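PDB 4TXG: chitinase from Chromobacterium violaceum, which probably hydrolyses the glycosidic bonds of chitin, as a family 18 glycosyl hydrolase that also carries a carbohydrate-binding module. Local coordinates for residues G151-I156 against W591-N596; D390-M395 against S455-G460; V499-I504 against S535-Y540; A525-K530 against Q619-I624; A656-F661 against V682-T687. All blocks are in the same frame, centred on the assembly; numbering follows the deposited sequence.

Interaction 1: residues G151-I156 against W591-N596; sequences GSRRRI and WIDANN
Arg153 sends CG anti to its backbone N (chi1 176°) and bends at chi3 to place NE, whereas Arg154 keeps CG beside its own N and bends at chi2 to place CD; both guanidiniums meet the carboxylate of Asp593. Arg153 takes it side-on with two nitrogens, NE to OD1 at 2.9 Å and NH2 to OD2 of Asp593 at 2.8 Å, on the syn side but out of its plane. Arg154 brings NE (2.9 Å) and NH2 (3.0 Å) to Asp593 OD1, from the anti side, its plane turned 68° from the carboxylate. OD1 thus accepts three N-H groups, and CG of Arg153 sits over the centre of one face of the Arg154 guanidinium. Arg154 NH2 also donates to Asn596 OD1 (2.9 Å), at the Schellman motif that ends the helix. Ile592 CG2 packs on Arg154 CD at 3.7 Å. The network joins the loop leading into strand 155-161 to the C-terminal end of helix 582-594, while Phe636 of helix 627-636 touches both Arg154 and Asp593.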
# COMPACT_ATOMS: atom_id res chain seq x y z
N GLY A 151 15.04 -8.22 16.11
CA GLY A 151 14.33 -9.35 16.69
C GLY A 151 12.82 -9.31 16.52
O GLY A 151 12.10 -9.96 17.27
N SER A 152 12.34 -8.56 15.54
CA SER A 152 10.90 -8.43 15.34
C SER A 152 10.32 -9.59 14.53
O SER A 152 10.94 -10.09 13.60
CB SER A 152 10.57 -7.10 14.65
OG SER A 152 9.15 -6.95 14.56
N ARG A 153 9.12 -10.01 14.92
CA ARG A 153 8.32 -11.00 14.20
C ARG A 153 7.62 -10.41 12.97
O ARG A 153 7.24 -11.13 12.05
CB ARG A 153 7.29 -11.60 15.16
CG ARG A 153 6.28 -12.59 14.57
CD ARG A 153 5.44 -13.25 15.68
NE ARG A 153 4.72 -12.28 16.51
CZ ARG A 153 5.13 -11.83 17.70
NH1 ARG A 153 6.27 -12.27 18.21
NH2 ARG A 153 4.40 -10.95 18.37
N ARG A 154 7.45 -9.09 12.98
CA ARG A 154 6.71 -8.39 11.93
C ARG A 154 7.52 -7.26 11.34
O ARG A 154 8.30 -6.63 12.05
CB ARG A 154 5.40 -7.80 12.47
CG ARG A 154 4.51 -8.79 13.19
CD ARG A 154 3.81 -9.75 12.23
NE ARG A 154 3.20 -10.84 13.00
CZ ARG A 154 3.08 -12.09 12.56
NH1 ARG A 154 3.48 -12.41 11.33
NH2 ARG A 154 2.56 -13.01 13.37
N ARG A 155 7.31 -6.95 10.07
CA ARG A 155 7.89 -5.73 9.53
C ARG A 155 7.28 -4.53 10.25
O ARG A 155 6.10 -4.54 10.60
CB ARG A 155 7.66 -5.61 8.03
CG ARG A 155 8.27 -6.74 7.23
CD ARG A 155 8.29 -6.41 5.75
NE ARG A 155 8.71 -7.57 4.97
CZ ARG A 155 7.86 -8.51 4.56
NH1 ARG A 155 6.57 -8.39 4.84
NH2 ARG A 155 8.32 -9.56 3.86
N ILE A 156 8.11 -3.53 10.49
CA ILE A 156 7.69 -2.26 11.07
C ILE A 156 8.34 -1.21 10.18
O ILE A 156 9.54 -0.94 10.28
CB ILE A 156 8.12 -2.11 12.54
CG1 ILE A 156 7.50 -3.23 13.38
CG2 ILE A 156 7.72 -0.73 13.08
CD1 ILE A 156 8.02 -3.26 14.83
N TRP A 591 -4.69 -7.93 15.49
CA TRP A 591 -5.20 -8.44 14.21
C TRP A 591 -4.06 -8.87 13.28
O TRP A 591 -4.16 -9.88 12.59
CB TRP A 591 -6.09 -7.36 13.57
CG TRP A 591 -6.61 -7.67 12.19
CD1 TRP A 591 -7.79 -8.26 11.87
CD2 TRP A 591 -5.95 -7.38 10.96
NE1 TRP A 591 -7.91 -8.36 10.50
CE2 TRP A 591 -6.79 -7.83 9.92
CE3 TRP A 591 -4.73 -6.78 10.63
CZ2 TRP A 591 -6.45 -7.70 8.57
CZ3 TRP A 591 -4.39 -6.65 9.29
CH2 TRP A 591 -5.25 -7.11 8.28
N ILE A 592 -2.98 -8.09 13.27
CA ILE A 592 -1.77 -8.42 12.51
C ILE A 592 -1.20 -9.76 12.97
O ILE A 592 -0.90 -10.64 12.15
CB ILE A 592 -0.67 -7.32 12.67
CG1 ILE A 592 -1.08 -6.03 11.95
CG2 ILE A 592 0.68 -7.81 12.17
CD1 ILE A 592 -1.04 -6.12 10.43
N ASP A 593 -1.05 -9.91 14.28
CA ASP A 593 -0.43 -11.12 14.80
C ASP A 593 -1.31 -12.33 14.58
O ASP A 593 -0.83 -13.39 14.21
CB ASP A 593 -0.11 -10.97 16.29
CG ASP A 593 1.39 -10.78 16.56
OD1 ASP A 593 2.23 -11.08 15.68
OD2 ASP A 593 1.73 -10.32 17.68
N ALA A 594 -2.62 -12.18 14.80
CA ALA A 594 -3.54 -13.30 14.68
C ALA A 594 -3.67 -13.81 13.24
O ALA A 594 -3.84 -15.00 13.01
CB ALA A 594 -4.91 -12.92 15.24
N ASN A 595 -3.55 -12.90 12.28
CA ASN A 595 -3.58 -13.26 10.86
C ASN A 595 -2.20 -13.53 10.27
O ASN A 595 -2.08 -13.81 9.07
CB ASN A 595 -4.26 -12.15 10.05
CG ASN A 595 -5.77 -12.19 10.18
OD1 ASN A 595 -6.41 -13.05 9.58
ND2 ASN A 595 -6.34 -11.26 10.96
N ASN A 596 -1.17 -13.46 11.11
CA ASN A 596 0.22 -13.59 10.68
C ASN A 596 0.54 -12.76 9.44
O ASN A 596 1.20 -13.22 8.51
CB ASN A 596 0.56 -15.05 10.45
CG ASN A 596 0.60 -15.85 11.75
OD1 ASN A 596 1.37 -15.53 12.66
ND2 ASN A 596 -0.24 -16.87 11.85
O HOH W 1 4.38 -15.10 10.98

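Interaction 2: residues D390-M395 against S455-G460; sequences DFVNVM and SRVNMG. With CS (cesium ion), chain D.
Val392 O is gripped by two N-H groups of Asn458, the backbone N at 3.0 Å and the side-chain ND2 at 3.1 Å. The backbone donor comes nearly along the C=O axis, whereas ND2 stands above the carbonyl plane, 44° out of it. Asn458 CG lies anti to the carbonyl carbon, beside its own N (chi1 -47°), and ND2 comes to Val392 O. Its ND2 also lies close to the Phe391 ring, whose plane is 87° from that of the amide. The other end of this amide, OD1, accepts from Arg155 NH1, so both ends of the buried group have partners. Further along, Val394 N donates to Asn458 O in an almost straight bond of 2.8 Å, and Gly460 N donates to Val394 O at the same length but in a more bent bond. On the face bearing Val392, Val394 and Met459, the bends at chi2 and chi3 of Met459 bring CE to 3.6 Å from Val394 CG1; Ala444 and Tyr445 of helix 441-448 cover this layer. Asn393 and Asn458 point to the opposite face, where both touch Ile157 of strand 155-161. Beyond the pairing, Met395 SD lies 3.6 Å from a cesium ion that Glu314, last residue of a DGxDxDxE sequence like the family 18 signature, also binds. Strands 391-395 and 457-462 are neighbouring parallel strands in the closed, curled sheet of the family 18 TIM barrel.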
# COMPACT_ATOMS: atom_id res chain seq x y z
N ASP A 390 8.68 -7.83 -3.66
CA ASP A 390 9.09 -8.48 -2.42
C ASP A 390 7.99 -8.38 -1.37
O ASP A 390 7.71 -9.34 -0.66
CB ASP A 390 10.38 -7.87 -1.90
CG ASP A 390 11.56 -8.29 -2.73
OD1 ASP A 390 12.17 -9.34 -2.42
OD2 ASP A 390 11.86 -7.59 -3.73
N PHE A 391 7.38 -7.20 -1.26
CA PHE A 391 6.17 -7.06 -0.47
C PHE A 391 5.44 -5.78 -0.83
O PHE A 391 5.99 -4.92 -1.54
CB PHE A 391 6.46 -7.11 1.05
CG PHE A 391 7.46 -6.10 1.56
CD1 PHE A 391 7.07 -4.79 1.83
CD2 PHE A 391 8.77 -6.47 1.83
CE1 PHE A 391 7.97 -3.87 2.35
CE2 PHE A 391 9.69 -5.54 2.33
CZ PHE A 391 9.28 -4.24 2.59
N VAL A 392 4.19 -5.67 -0.39
CA VAL A 392 3.44 -4.44 -0.60
C VAL A 392 3.19 -3.74 0.73
O VAL A 392 3.11 -4.39 1.76
CB VAL A 392 2.08 -4.68 -1.31
CG1 VAL A 392 2.32 -5.22 -2.72
CG2 VAL A 392 1.19 -5.63 -0.51
N ASN A 393 3.09 -2.42 0.67
CA ASN A 393 2.67 -1.60 1.79
C ASN A 393 1.30 -1.06 1.46
O ASN A 393 1.18 -0.17 0.61
CB ASN A 393 3.66 -0.46 2.03
CG ASN A 393 5.05 -0.97 2.36
OD1 ASN A 393 5.19 -1.88 3.18
ND2 ASN A 393 6.06 -0.43 1.71
N VAL A 394 0.27 -1.61 2.10
CA VAL A 394 -1.09 -1.27 1.71
C VAL A 394 -1.49 0.05 2.37
O VAL A 394 -1.39 0.18 3.59
CB VAL A 394 -2.09 -2.37 2.10
CG1 VAL A 394 -3.51 -1.95 1.69
CG2 VAL A 394 -1.70 -3.71 1.44
N MET A 395 -1.93 1.01 1.57
CA MET A 395 -2.27 2.34 2.09
C MET A 395 -3.69 2.32 2.63
O MET A 395 -4.62 2.94 2.08
CB MET A 395 -2.07 3.41 1.01
CG MET A 395 -0.58 3.60 0.69
SD MET A 395 -0.24 4.85 -0.58
CE MET A 395 -1.09 4.11 -1.96
N SER A 455 2.82 -13.23 4.32
CA SER A 455 4.18 -12.77 4.61
C SER A 455 4.66 -11.63 3.70
O SER A 455 5.62 -10.93 4.03
CB SER A 455 5.16 -13.95 4.50
OG SER A 455 5.12 -14.53 3.20
N ARG A 456 3.99 -11.42 2.56
CA ARG A 456 4.41 -10.37 1.64
C ARG A 456 3.43 -9.20 1.64
O ARG A 456 3.45 -8.38 0.73
CB ARG A 456 4.59 -10.95 0.21
CG ARG A 456 5.84 -11.85 0.12
CD ARG A 456 5.97 -12.65 -1.18
NE ARG A 456 5.96 -11.79 -2.37
CZ ARG A 456 5.38 -12.14 -3.51
NH1 ARG A 456 4.79 -13.33 -3.61
NH2 ARG A 456 5.37 -11.31 -4.55
N VAL A 457 2.59 -9.13 2.67
CA VAL A 457 1.66 -8.00 2.82
C VAL A 457 1.91 -7.26 4.13
O VAL A 457 2.02 -7.89 5.18
CB VAL A 457 0.19 -8.48 2.79
CG1 VAL A 457 -0.76 -7.29 2.91
CG2 VAL A 457 -0.11 -9.27 1.51
N ASN A 458 2.00 -5.93 4.07
CA ASN A 458 2.05 -5.11 5.28
C ASN A 458 0.94 -4.07 5.22
O ASN A 458 0.70 -3.47 4.18
CB ASN A 458 3.41 -4.42 5.42
CG ASN A 458 4.55 -5.39 5.18
OD1 ASN A 458 4.92 -6.16 6.06
ND2 ASN A 458 5.09 -5.37 3.98
N MET A 459 0.25 -3.86 6.34
CA MET A 459 -0.88 -2.94 6.34
C MET A 459 -0.49 -1.59 6.92
O MET A 459 0.19 -1.51 7.94
CB MET A 459 -2.04 -3.55 7.14
CG MET A 459 -2.50 -4.90 6.60
SD MET A 459 -2.84 -4.93 4.83
CE MET A 459 -4.19 -3.76 4.70
N GLY A 460 -0.94 -0.52 6.26
CA GLY A 460 -0.59 0.83 6.69
C GLY A 460 -1.51 1.40 7.76
O GLY A 460 -2.71 1.13 7.77
CS CS D . -1.44 8.20 -0.47
O HOH W 2 -1.20 11.50 0.32
O HOH W 3 -3.73 9.17 -2.32
O HOH W 4 1.02 7.72 1.89
O HOH W 5 1.86 8.10 -0.26
O HOH W 6 -3.50 8.72 1.19

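Interaction 3: residues V499-I504 against S535-Y540; sequences VGIDNI and SYLAAY
Ile504 meets Tyr536, Leu537 and Tyr540 with both of its branches. Its CD1 comes within 3.7 Å of Tyr536 CE1, the two side chains crossing at about a right angle, and the same methyl is 4.2 Å from Tyr540 CE2. The CG2 branch turns to Leu537 and lies 3.8 Å from its CD2. A chi1 of 76° sets CG1 between the backbone N and the carbonyl carbon and CG2 beside the N; CD1 extends on from CG1 (chi2 168°). Ile501 adds a looser contact, CD1 to Leu537 CD1 at 4.3 Å. The carbonyl O of Ile504 lies over one face of the Tyr540 ring, 4.1 Å from CD1. No hydrogen bond joins the two segments, and the contact is mainly apolar packing. It joins two loops flanking helix 522-530, each with a short 3-10 turn, in the insertion between barrel strands 457-462 and 599-603 that also holds a four-stranded antiparallel sheet, as in the insertion domain of many family 18 chitinases. In segment 499-504 the turn is made by Asp502 N to Val499 O and Asn503 N to Gly500 O; in segment 535-540 Tyr540 N bonds to Leu537 O. Farther out, Tyr536 OH bonds with His524 ND1, Tyr540 OH with Trp505 NE1, and Ile501 O with His524 NE2. Helix 522-530 backs the cluster as well, with Leu528 against Ile501 and His524 against Ile504.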
# COMPACT_ATOMS: atom_id res chain seq x y z
N VAL A 499 -9.93 23.61 10.06
CA VAL A 499 -8.94 24.65 9.77
C VAL A 499 -8.23 25.14 11.02
O VAL A 499 -8.59 24.78 12.14
CB VAL A 499 -9.61 25.88 9.07
CG1 VAL A 499 -10.19 25.50 7.69
CG2 VAL A 499 -10.69 26.49 9.97
N GLY A 500 -7.19 25.94 10.81
CA GLY A 500 -6.52 26.63 11.91
C GLY A 500 -5.85 25.69 12.89
O GLY A 500 -5.00 24.88 12.50
N ILE A 501 -6.23 25.78 14.16
CA ILE A 501 -5.64 24.94 15.20
C ILE A 501 -6.00 23.47 14.98
O ILE A 501 -5.35 22.57 15.52
CB ILE A 501 -6.09 25.39 16.61
CG1 ILE A 501 -5.20 24.77 17.70
CG2 ILE A 501 -7.57 25.07 16.82
CD1 ILE A 501 -5.44 25.34 19.09
N ASP A 502 -7.02 23.23 14.14
CA ASP A 502 -7.43 21.87 13.79
C ASP A 502 -6.76 21.33 12.52
O ASP A 502 -7.14 20.28 12.02
CB ASP A 502 -8.95 21.82 13.58
CG ASP A 502 -9.72 22.17 14.83
OD1 ASP A 502 -9.26 21.79 15.93
OD2 ASP A 502 -10.78 22.81 14.70
N ASN A 503 -5.75 22.04 12.01
CA ASN A 503 -5.22 21.74 10.68
C ASN A 503 -3.75 22.18 10.55
O ASN A 503 -3.36 22.75 9.54
CB ASN A 503 -6.10 22.43 9.63
CG ASN A 503 -5.80 21.99 8.20
OD1 ASN A 503 -5.53 20.82 7.93
ND2 ASN A 503 -5.87 22.95 7.28
N ILE A 504 -2.94 21.91 11.57
CA ILE A 504 -1.62 22.54 11.64
C ILE A 504 -0.61 21.98 10.64
O ILE A 504 0.40 22.62 10.36
CB ILE A 504 -1.02 22.47 13.06
CG1 ILE A 504 -0.47 21.08 13.40
CG2 ILE A 504 -2.04 22.94 14.09
CD1 ILE A 504 0.38 21.08 14.70
N SER A 535 2.73 24.70 22.11
CA SER A 535 3.66 25.84 22.12
C SER A 535 4.36 26.03 20.77
O SER A 535 4.98 27.07 20.53
CB SER A 535 4.71 25.65 23.21
OG SER A 535 5.52 24.52 22.94
N TYR A 536 4.25 25.03 19.91
CA TYR A 536 4.87 25.02 18.58
C TYR A 536 4.06 25.74 17.50
O TYR A 536 4.50 25.81 16.35
CB TYR A 536 5.09 23.56 18.16
CG TYR A 536 3.90 22.69 18.51
CD1 TYR A 536 2.72 22.77 17.78
CD2 TYR A 536 3.93 21.84 19.61
CE1 TYR A 536 1.60 22.01 18.11
CE2 TYR A 536 2.82 21.07 19.96
CZ TYR A 536 1.66 21.16 19.20
OH TYR A 536 0.56 20.41 19.54
N LEU A 537 2.88 26.25 17.83
CA LEU A 537 2.01 26.82 16.80
C LEU A 537 2.70 27.94 16.02
O LEU A 537 2.64 27.98 14.79
CB LEU A 537 0.70 27.34 17.39
CG LEU A 537 -0.33 26.32 17.86
CD1 LEU A 537 -1.62 27.04 18.27
CD2 LEU A 537 -0.61 25.23 16.80
N ALA A 538 3.35 28.85 16.74
CA ALA A 538 4.01 29.99 16.12
C ALA A 538 5.11 29.52 15.16
O ALA A 538 5.32 30.11 14.10
CB ALA A 538 4.59 30.93 17.17
N ALA A 539 5.78 28.42 15.51
CA ALA A 539 6.84 27.88 14.67
C ALA A 539 6.31 27.36 13.33
O ALA A 539 7.08 27.23 12.38
CB ALA A 539 7.59 26.77 15.41
N TYR A 540 5.01 27.07 13.26
CA TYR A 540 4.37 26.66 12.01
C TYR A 540 3.79 27.86 11.26
O TYR A 540 3.10 27.70 10.26
CB TYR A 540 3.27 25.63 12.27
CG TYR A 540 3.80 24.22 12.40
CD1 TYR A 540 4.33 23.55 11.30
CD2 TYR A 540 3.80 23.56 13.63
CE1 TYR A 540 4.84 22.27 11.41
CE2 TYR A 540 4.31 22.27 13.75
CZ TYR A 540 4.82 21.63 12.64
OH TYR A 540 5.33 20.36 12.75

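Interaction 4: residues A525-K530 against Q619-I624; sequences AKNLEK and QGEYFI. With CS (cesium ion), chain C.
Helix 522-530 packs against strand 621-624 of a two-stranded antiparallel sheet, and the axes of helix segment 525-530 and the strand run nearly antiparallel at 175°. The amide of Asn527 pairs with the backbone of Tyr622 in both directions. Its OD1 accepts from Tyr622 N at 2.7 Å, in the carbonyl plane and on a lone pair, while ND2 donates to Tyr622 O at 3.0 Å, tilted from the planes of both groups. Asn527 CG lies beside its own backbone N (chi1 -77°), and from there the amide reaches over to the strand. The Tyr622 ring lies against the helix: Lys526 CB sits over one face in a CH-pi contact, 3.6 Å from the ring centroid, while Lys530 CG is near the ring plane at the edge, 3.8 Å from CE2. The amino end of Lys526 turns from the ring to Glu529, where NZ forms a salt bridge with OE1 at 2.9 Å, and it also reaches Asp581. Trp611 of the partner strand 609-612 meets the Tyr622 ring edge-to-face. On the helix's other side, Glu529 O binds a cesium ion at 3.0 Å, together with Tyr555 O and Ser554 OG. One amide therefore satisfies both the N-H and the C=O of Tyr622, and its two-point grip should fix the position of the strand along the helix and the rotation of the amide, whose ND2 also bonds with Tyr536 OH.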
# COMPACT_ATOMS: atom_id res chain seq x y z
N ALA A 525 -2.97 16.22 18.08
CA ALA A 525 -4.28 15.68 18.46
C ALA A 525 -4.33 15.29 19.94
O ALA A 525 -5.36 15.44 20.60
CB ALA A 525 -4.64 14.49 17.58
N LYS A 526 -3.21 14.78 20.46
CA LYS A 526 -3.14 14.43 21.88
C LYS A 526 -3.18 15.68 22.76
O LYS A 526 -3.79 15.66 23.84
CB LYS A 526 -1.89 13.58 22.16
CG LYS A 526 -2.04 12.13 21.69
CD LYS A 526 -2.99 11.39 22.63
CE LYS A 526 -3.74 10.24 21.97
NZ LYS A 526 -4.77 9.67 22.91
N ASN A 527 -2.55 16.76 22.32
CA ASN A 527 -2.66 18.03 23.04
C ASN A 527 -4.08 18.59 23.01
O ASN A 527 -4.58 19.08 24.02
CB ASN A 527 -1.67 19.06 22.50
CG ASN A 527 -0.25 18.80 22.98
OD1 ASN A 527 -0.04 18.26 24.07
ND2 ASN A 527 0.74 19.18 22.17
N LEU A 528 -4.75 18.52 21.86
CA LEU A 528 -6.12 19.03 21.78
C LEU A 528 -7.03 18.29 22.75
O LEU A 528 -7.87 18.90 23.42
CB LEU A 528 -6.66 18.92 20.35
CG LEU A 528 -6.01 19.86 19.33
CD1 LEU A 528 -6.63 19.67 17.96
CD2 LEU A 528 -6.13 21.32 19.79
N GLU A 529 -6.84 16.97 22.82
CA GLU A 529 -7.58 16.12 23.75
C GLU A 529 -7.36 16.58 25.20
O GLU A 529 -8.28 16.55 26.03
CB GLU A 529 -7.14 14.64 23.57
CG GLU A 529 -7.90 13.65 24.45
CD GLU A 529 -7.35 12.22 24.37
OE1 GLU A 529 -6.54 11.91 23.47
OE2 GLU A 529 -7.74 11.39 25.23
N LYS A 530 -6.14 17.01 25.48
CA LYS A 530 -5.74 17.47 26.81
C LYS A 530 -6.14 18.91 27.10
O LYS A 530 -5.99 19.37 28.23
CB LYS A 530 -4.23 17.33 26.98
CG LYS A 530 -3.74 15.91 27.10
CD LYS A 530 -3.73 15.47 28.56
CE LYS A 530 -2.95 16.46 29.41
NZ LYS A 530 -2.57 15.88 30.74
N GLN A 619 5.41 23.03 32.04
CA GLN A 619 4.05 22.54 32.28
C GLN A 619 3.81 21.24 31.51
O GLN A 619 3.02 20.39 31.94
CB GLN A 619 3.02 23.59 31.89
CG GLN A 619 3.08 24.86 32.73
CD GLN A 619 2.11 25.92 32.26
OE1 GLN A 619 1.90 26.10 31.06
NE2 GLN A 619 1.52 26.63 33.21
N GLY A 620 4.49 21.10 30.38
CA GLY A 620 4.42 19.87 29.62
C GLY A 620 3.41 19.92 28.48
O GLY A 620 2.43 20.66 28.54
N GLU A 621 3.68 19.11 27.45
CA GLU A 621 2.77 18.92 26.31
C GLU A 621 3.28 17.74 25.51
O GLU A 621 4.41 17.29 25.69
CB GLU A 621 2.70 20.17 25.43
CG GLU A 621 3.99 20.44 24.64
CD GLU A 621 3.96 21.77 23.90
OE1 GLU A 621 2.98 22.53 24.07
OE2 GLU A 621 4.93 22.06 23.16
N TYR A 622 2.44 17.22 24.61
CA TYR A 622 2.89 16.20 23.68
C TYR A 622 3.69 16.82 22.54
O TYR A 622 3.44 17.95 22.13
CB TYR A 622 1.72 15.40 23.10
CG TYR A 622 1.05 14.47 24.08
CD1 TYR A 622 1.54 13.19 24.29
CD2 TYR A 622 -0.08 14.87 24.79
CE1 TYR A 622 0.93 12.32 25.18
CE2 TYR A 622 -0.71 14.01 25.68
CZ TYR A 622 -0.19 12.74 25.87
OH TYR A 622 -0.80 11.88 26.76
N PHE A 623 4.63 16.05 22.02
CA PHE A 623 5.43 16.52 20.90
C PHE A 623 5.96 15.27 20.21
O PHE A 623 5.52 14.16 20.52
CB PHE A 623 6.56 17.44 21.37
CG PHE A 623 7.19 18.27 20.27
CD1 PHE A 623 6.42 19.13 19.50
CD2 PHE A 623 8.55 18.19 20.02
CE1 PHE A 623 7.00 19.89 18.49
CE2 PHE A 623 9.14 18.95 19.02
CZ PHE A 623 8.36 19.80 18.26
N ILE A 624 6.89 15.47 19.29
CA ILE A 624 7.47 14.38 18.52
C ILE A 624 8.03 13.29 19.43
O ILE A 624 8.78 13.59 20.37
CB ILE A 624 8.59 14.92 17.61
CG1 ILE A 624 8.01 15.90 16.58
CG2 ILE A 624 9.35 13.78 16.95
CD1 ILE A 624 9.08 16.62 15.75
CS CS C . -11.27 16.76 26.66

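Interaction 5: residues A656-F661 against V682-T687; sequences AIDVGF and VNRSQT
Antiparallel pairing joins the start of strand 659-664 to the end of strand 678-683, in a four-stranded antiparallel sheet of the Chitinase C region. Gly660 and Val682 form the hydrogen-bonded pair, Gly660 N to Val682 O and Val682 N to Gly660 O each at 2.9 Å; Val659 and Asn683 are the non-hydrogen-bonded pair. Asp658 is the centre of an inverse gamma turn between strands 656-657 and 659-664, and its O receives Arg684 N at 2.8 Å. The Arg684 side chain, extended from CG to NE, runs back over Gly660, whose CA lies 3.8 Å from NH2. Its NH1 makes a salt bridge to Asp658 OD1 (3.1 Å) on the syn side but out of the carboxylate plane, the two planes 69° apart. Ile657 CG1 packs on Ser685 CB at 3.9 Å. From the last strand residue on, an Asx turn at Asn683 and an ST turn at Ser685 follow. Asn683 OD1 takes both Ser685 N, from above the carbonyl plane, and Ser685 OG, in that plane at 2.7 Å.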
# COMPACT_ATOMS: atom_id res chain seq x y z
N ALA A 656 2.55 -32.16 -10.45
CA ALA A 656 2.04 -30.97 -11.11
C ALA A 656 1.72 -31.25 -12.57
O ALA A 656 2.11 -32.27 -13.12
CB ALA A 656 3.05 -29.83 -11.00
N ILE A 657 0.99 -30.32 -13.19
CA ILE A 657 0.74 -30.38 -14.63
C ILE A 657 0.87 -28.97 -15.17
O ILE A 657 0.54 -28.01 -14.46
CB ILE A 657 -0.65 -31.00 -14.95
CG1 ILE A 657 -0.81 -31.22 -16.47
CG2 ILE A 657 -1.77 -30.15 -14.36
CD1 ILE A 657 -2.08 -31.99 -16.85
N ASP A 658 1.35 -28.80 -16.40
CA ASP A 658 1.52 -27.45 -16.93
C ASP A 658 0.25 -26.96 -17.60
O ASP A 658 0.09 -27.04 -18.82
CB ASP A 658 2.68 -27.39 -17.93
CG ASP A 658 3.21 -25.99 -18.11
OD1 ASP A 658 2.55 -25.02 -17.66
OD2 ASP A 658 4.30 -25.85 -18.72
N VAL A 659 -0.67 -26.47 -16.78
CA VAL A 659 -1.89 -25.83 -17.24
C VAL A 659 -1.83 -24.39 -16.76
O VAL A 659 -1.51 -24.14 -15.59
CB VAL A 659 -3.15 -26.55 -16.72
CG1 VAL A 659 -4.42 -25.78 -17.09
CG2 VAL A 659 -3.20 -27.97 -17.29
N GLY A 660 -2.10 -23.45 -17.66
CA GLY A 660 -2.02 -22.04 -17.33
C GLY A 660 -3.40 -21.42 -17.16
O GLY A 660 -4.34 -21.80 -17.85
N PHE A 661 -3.50 -20.46 -16.25
CA PHE A 661 -4.76 -19.76 -15.98
C PHE A 661 -4.53 -18.26 -15.95
O PHE A 661 -3.58 -17.79 -15.34
CB PHE A 661 -5.35 -20.16 -14.62
CG PHE A 661 -5.77 -21.59 -14.51
CD1 PHE A 661 -4.84 -22.59 -14.28
CD2 PHE A 661 -7.11 -21.93 -14.60
CE1 PHE A 661 -5.24 -23.91 -14.16
CE2 PHE A 661 -7.51 -23.25 -14.47
CZ PHE A 661 -6.57 -24.24 -14.26
N VAL A 682 -5.13 -22.75 -20.49
CA VAL A 682 -4.30 -23.29 -21.56
C VAL A 682 -3.65 -24.60 -21.13
O VAL A 682 -3.00 -24.67 -20.08
CB VAL A 682 -3.19 -22.30 -21.98
CG1 VAL A 682 -2.42 -22.85 -23.19
CG2 VAL A 682 -3.78 -20.94 -22.29
N ASN A 683 -3.84 -25.64 -21.93
CA ASN A 683 -3.23 -26.93 -21.66
C ASN A 683 -1.84 -27.00 -22.31
O ASN A 683 -1.74 -27.13 -23.53
CB ASN A 683 -4.14 -28.05 -22.15
CG ASN A 683 -3.56 -29.43 -21.93
OD1 ASN A 683 -2.55 -29.58 -21.24
ND2 ASN A 683 -4.20 -30.45 -22.50
N ARG A 684 -0.79 -26.89 -21.52
CA ARG A 684 0.58 -26.99 -22.05
C ARG A 684 1.22 -28.35 -21.73
O ARG A 684 2.44 -28.51 -21.80
CB ARG A 684 1.47 -25.87 -21.51
CG ARG A 684 0.94 -24.47 -21.80
CD ARG A 684 1.93 -23.41 -21.33
NE ARG A 684 1.26 -22.14 -21.07
CZ ARG A 684 1.05 -21.63 -19.86
NH1 ARG A 684 1.47 -22.28 -18.77
NH2 ARG A 684 0.43 -20.47 -19.72
N SER A 685 0.39 -29.32 -21.37
CA SER A 685 0.88 -30.69 -21.30
C SER A 685 0.81 -31.32 -22.69
O SER A 685 0.36 -30.68 -23.64
CB SER A 685 0.06 -31.51 -20.30
OG SER A 685 -1.17 -31.89 -20.88
N GLN A 686 1.26 -32.57 -22.80
CA GLN A 686 1.11 -33.34 -24.03
C GLN A 686 -0.05 -34.32 -23.92
O GLN A 686 -0.15 -35.27 -24.70
CB GLN A 686 2.40 -34.09 -24.35
CG GLN A 686 3.63 -33.21 -24.50
CD GLN A 686 4.84 -33.99 -24.97
OE1 GLN A 686 4.71 -35.03 -25.61
NE2 GLN A 686 6.03 -33.49 -24.66
N THR A 687 -0.92 -34.09 -22.94
CA THR A 687 -2.10 -34.94 -22.73
C THR A 687 -3.39 -34.20 -23.05
O THR A 687 -3.48 -32.99 -22.83
CB THR A 687 -2.21 -35.44 -21.28
OG1 THR A 687 -2.70 -34.38 -20.45
CG2 THR A 687 -0.89 -35.88 -20.75

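Interactions 1 and 2 both reach one barrel sheet, centres 12 Å apart, and touch where Arg155 NH1 meets Ser455 and Asn458. Along the chain, interaction 1 encloses 2 and 3, tying the loop into the first barrel strand to helix 582-594, before the last strand, 599-603. Interactions 3 and 4 cluster around helix 522-530, also 12 Å between centres; their segments alternate, and Tyr536 OH meets Asn527 ND2 while Ser535 OG meets Glu621. This cluster lies 29 to 35 Å, centre to centre, from the barrel contacts. Interaction 5 comes last, in a separate sheet across the chain's centre, 62 to 63 Å between centres from interactions 3 and 4, consistent with distinct barrel, insertion and Chitinase C regions.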